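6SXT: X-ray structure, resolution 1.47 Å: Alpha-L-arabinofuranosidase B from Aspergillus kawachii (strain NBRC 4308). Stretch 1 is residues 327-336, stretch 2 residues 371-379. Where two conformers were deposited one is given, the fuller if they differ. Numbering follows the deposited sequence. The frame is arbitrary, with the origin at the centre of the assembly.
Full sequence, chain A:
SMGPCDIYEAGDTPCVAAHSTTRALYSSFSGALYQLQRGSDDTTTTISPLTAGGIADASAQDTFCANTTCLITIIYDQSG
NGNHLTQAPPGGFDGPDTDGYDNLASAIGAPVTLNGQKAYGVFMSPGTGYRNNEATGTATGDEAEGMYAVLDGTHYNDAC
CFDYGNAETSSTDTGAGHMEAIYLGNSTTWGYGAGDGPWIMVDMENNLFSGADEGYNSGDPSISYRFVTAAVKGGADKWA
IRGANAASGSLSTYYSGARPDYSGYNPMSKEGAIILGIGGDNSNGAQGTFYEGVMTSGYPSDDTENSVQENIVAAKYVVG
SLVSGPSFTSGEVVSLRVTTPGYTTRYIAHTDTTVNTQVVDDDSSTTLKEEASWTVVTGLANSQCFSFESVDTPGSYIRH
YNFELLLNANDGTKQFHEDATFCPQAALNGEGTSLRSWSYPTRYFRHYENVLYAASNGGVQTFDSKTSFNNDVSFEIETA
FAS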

# COMPACT_ATOMS: atom_id res chain seq x y z
N SER A 327 11.56 20.38 2.69
CA SER A 327 12.33 19.45 1.77
C SER A 327 13.82 19.83 1.50
O SER A 327 14.46 20.63 2.24
CB SER A 327 11.63 19.26 0.46
OG SER A 327 12.06 18.06 -0.19
N PHE A 328 14.42 19.17 0.51
CA PHE A 328 15.88 19.01 0.34
C PHE A 328 16.24 19.01 -1.14
O PHE A 328 15.35 18.86 -1.97
CB PHE A 328 16.37 17.67 0.92
CG PHE A 328 16.05 17.48 2.38
CD1 PHE A 328 16.84 18.03 3.38
CD2 PHE A 328 14.92 16.76 2.77
CE1 PHE A 328 16.55 17.80 4.71
CE2 PHE A 328 14.57 16.65 4.10
CZ PHE A 328 15.40 17.14 5.08
N THR A 329 17.53 19.12 -1.45
CA THR A 329 18.10 18.94 -2.80
C THR A 329 19.22 17.90 -2.71
O THR A 329 19.96 17.94 -1.73
CB THR A 329 18.68 20.25 -3.36
OG1 THR A 329 17.82 21.34 -3.03
CG2 THR A 329 18.89 20.20 -4.85
N SER A 330 19.34 17.05 -3.69
CA SER A 330 20.39 16.02 -3.71
C SER A 330 21.78 16.66 -3.63
O SER A 330 22.03 17.66 -4.37
CB SER A 330 20.28 15.19 -4.91
OG SER A 330 21.15 14.07 -4.78
N GLY A 331 22.58 16.20 -2.69
CA GLY A 331 23.95 16.72 -2.49
C GLY A 331 24.04 17.75 -1.38
O GLY A 331 25.18 18.06 -0.97
N GLU A 332 22.91 18.31 -0.91
CA GLU A 332 22.83 19.16 0.28
C GLU A 332 23.36 18.39 1.49
O GLU A 332 23.06 17.21 1.62
CB GLU A 332 21.35 19.52 0.51
CG GLU A 332 21.06 20.52 1.58
CD GLU A 332 19.58 20.80 1.79
OE1 GLU A 332 18.77 20.22 1.03
OE2 GLU A 332 19.22 21.52 2.73
N VAL A 333 24.10 19.05 2.38
CA VAL A 333 24.49 18.45 3.67
C VAL A 333 23.78 19.20 4.78
O VAL A 333 23.82 20.42 4.78
CB VAL A 333 26.02 18.49 3.86
CG1 VAL A 333 26.42 17.59 5.00
CG2 VAL A 333 26.70 18.08 2.56
N VAL A 334 23.15 18.49 5.69
CA VAL A 334 22.30 19.11 6.72
C VAL A 334 22.61 18.54 8.09
O VAL A 334 23.13 17.42 8.19
CB VAL A 334 20.79 18.89 6.39
CG1 VAL A 334 20.45 19.44 5.02
CG2 VAL A 334 20.41 17.43 6.52
N SER A 335 22.15 19.26 9.11
CA SER A 335 21.99 18.70 10.45
C SER A 335 20.50 18.85 10.78
O SER A 335 19.86 19.79 10.26
CB SER A 335 22.91 19.35 11.50
OG SER A 335 24.27 19.03 11.16
N LEU A 336 19.99 17.95 11.57
CA LEU A 336 18.52 17.86 11.86
C LEU A 336 18.37 18.04 13.37
O LEU A 336 18.77 17.17 14.18
CB LEU A 336 17.99 16.51 11.34
CG LEU A 336 18.08 16.35 9.84
CD1 LEU A 336 17.80 14.92 9.44
CD2 LEU A 336 17.12 17.28 9.11
N GLU A 371 29.11 12.96 12.70
CA GLU A 371 28.04 11.99 13.03
C GLU A 371 26.66 12.69 13.03
O GLU A 371 25.65 11.98 12.87
CB GLU A 371 28.32 11.32 14.35
CG GLU A 371 29.53 10.36 14.24
CD GLU A 371 30.05 9.91 15.58
OE1 GLU A 371 29.81 10.60 16.61
OE2 GLU A 371 30.73 8.89 15.59
N ALA A 372 26.64 13.99 13.22
CA ALA A 372 25.39 14.80 13.22
C ALA A 372 25.21 15.50 11.88
O ALA A 372 24.42 16.48 11.83
CB ALA A 372 25.44 15.78 14.33
N SER A 373 25.95 15.11 10.85
CA SER A 373 25.85 15.73 9.52
C SER A 373 25.47 14.66 8.51
O SER A 373 25.99 13.52 8.58
CB SER A 373 27.13 16.46 9.13
OG SER A 373 27.36 17.46 10.09
N TRP A 374 24.58 15.00 7.57
CA TRP A 374 23.93 14.02 6.66
C TRP A 374 23.90 14.59 5.25
O TRP A 374 23.42 15.72 5.05
CB TRP A 374 22.53 13.72 7.19
CG TRP A 374 22.52 13.18 8.59
CD1 TRP A 374 22.37 13.88 9.74
CD2 TRP A 374 22.87 11.85 8.97
NE1 TRP A 374 22.48 13.05 10.82
CE2 TRP A 374 22.81 11.80 10.37
CE3 TRP A 374 23.16 10.68 8.25
CZ2 TRP A 374 23.02 10.62 11.08
CZ3 TRP A 374 23.40 9.53 8.95
CH2 TRP A 374 23.33 9.51 10.35
N THR A 375 24.42 13.86 4.30
CA THR A 375 24.33 14.18 2.87
C THR A 375 22.97 13.66 2.38
O THR A 375 22.71 12.47 2.48
CB THR A 375 25.47 13.59 2.07
OG1 THR A 375 26.71 13.98 2.71
CG2 THR A 375 25.40 14.08 0.63
N VAL A 376 22.19 14.56 1.84
CA VAL A 376 20.84 14.17 1.33
C VAL A 376 21.03 13.73 -0.11
O VAL A 376 21.70 14.43 -0.91
CB VAL A 376 19.85 15.33 1.48
CG1 VAL A 376 18.43 14.82 1.13
CG2 VAL A 376 19.83 15.88 2.88
N VAL A 377 20.52 12.57 -0.46
CA VAL A 377 20.62 12.08 -1.84
C VAL A 377 19.23 11.68 -2.33
O VAL A 377 18.33 11.40 -1.52
CB VAL A 377 21.61 10.93 -1.96
CG1 VAL A 377 22.97 11.28 -1.32
CG2 VAL A 377 21.11 9.67 -1.40
N THR A 378 19.12 11.59 -3.62
CA THR A 378 17.88 11.08 -4.25
C THR A 378 17.50 9.77 -3.57
O THR A 378 18.32 8.84 -3.39
CB THR A 378 18.05 10.93 -5.76
OG1 THR A 378 18.48 12.20 -6.21
CG2 THR A 378 16.74 10.52 -6.42
N GLY A 379 16.19 9.64 -3.25
CA GLY A 379 15.71 8.45 -2.56
C GLY A 379 16.07 7.19 -3.30
O GLY A 379 15.83 7.06 -4.54
O HOH W 1 21.87 16.16 12.62

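Antiparallel strands join through their backbones, but the fit between them is finished by side chains, and this pair from an arabinofuranosidase illustrates both halves of that principle. Val334 and Trp374 form a hydrogen-bonded pair, with Val334 N to Trp374 O and Trp374 N to Val334 O both at 2.9 Å. Next comes the narrow pair Val333 and Thr375, whose CA atoms lie 4.3 Å apart; there the Val333 CA approaches Trp374 O to 3.2 Å in a CA-H...O contact.

Before the strand, a type II turn from Thr329 to Glu332 extends the ladder. Val376 N donates to Glu332 O at 2.8 Å, nearly straight, and Gly331 N reaches Val376 O at 2.7 Å. The backbone angles of Gly331 would jam a CB against the preceding carbonyl, so glycine suits the bend.

Val376 is the principal bump, with more area covered than any other residue here. Its CG1 lies 3.5 Å from Phe328 CB; its CG2 sits between the Phe328 ring, 3.7 Å from Phe328 CD1, and Val334, 4.0 Å from Val334 CG2, so this methyl fills the hollow they leave. Val334 CG2 also rests 4.3 Å from Trp374 CB, continuing the apolar patch.

At the far end, polar chemistry takes over: Ser335 OG donates to Ala372 O at 2.6 Å, and a water bridges that same carbonyl to Leu336 N.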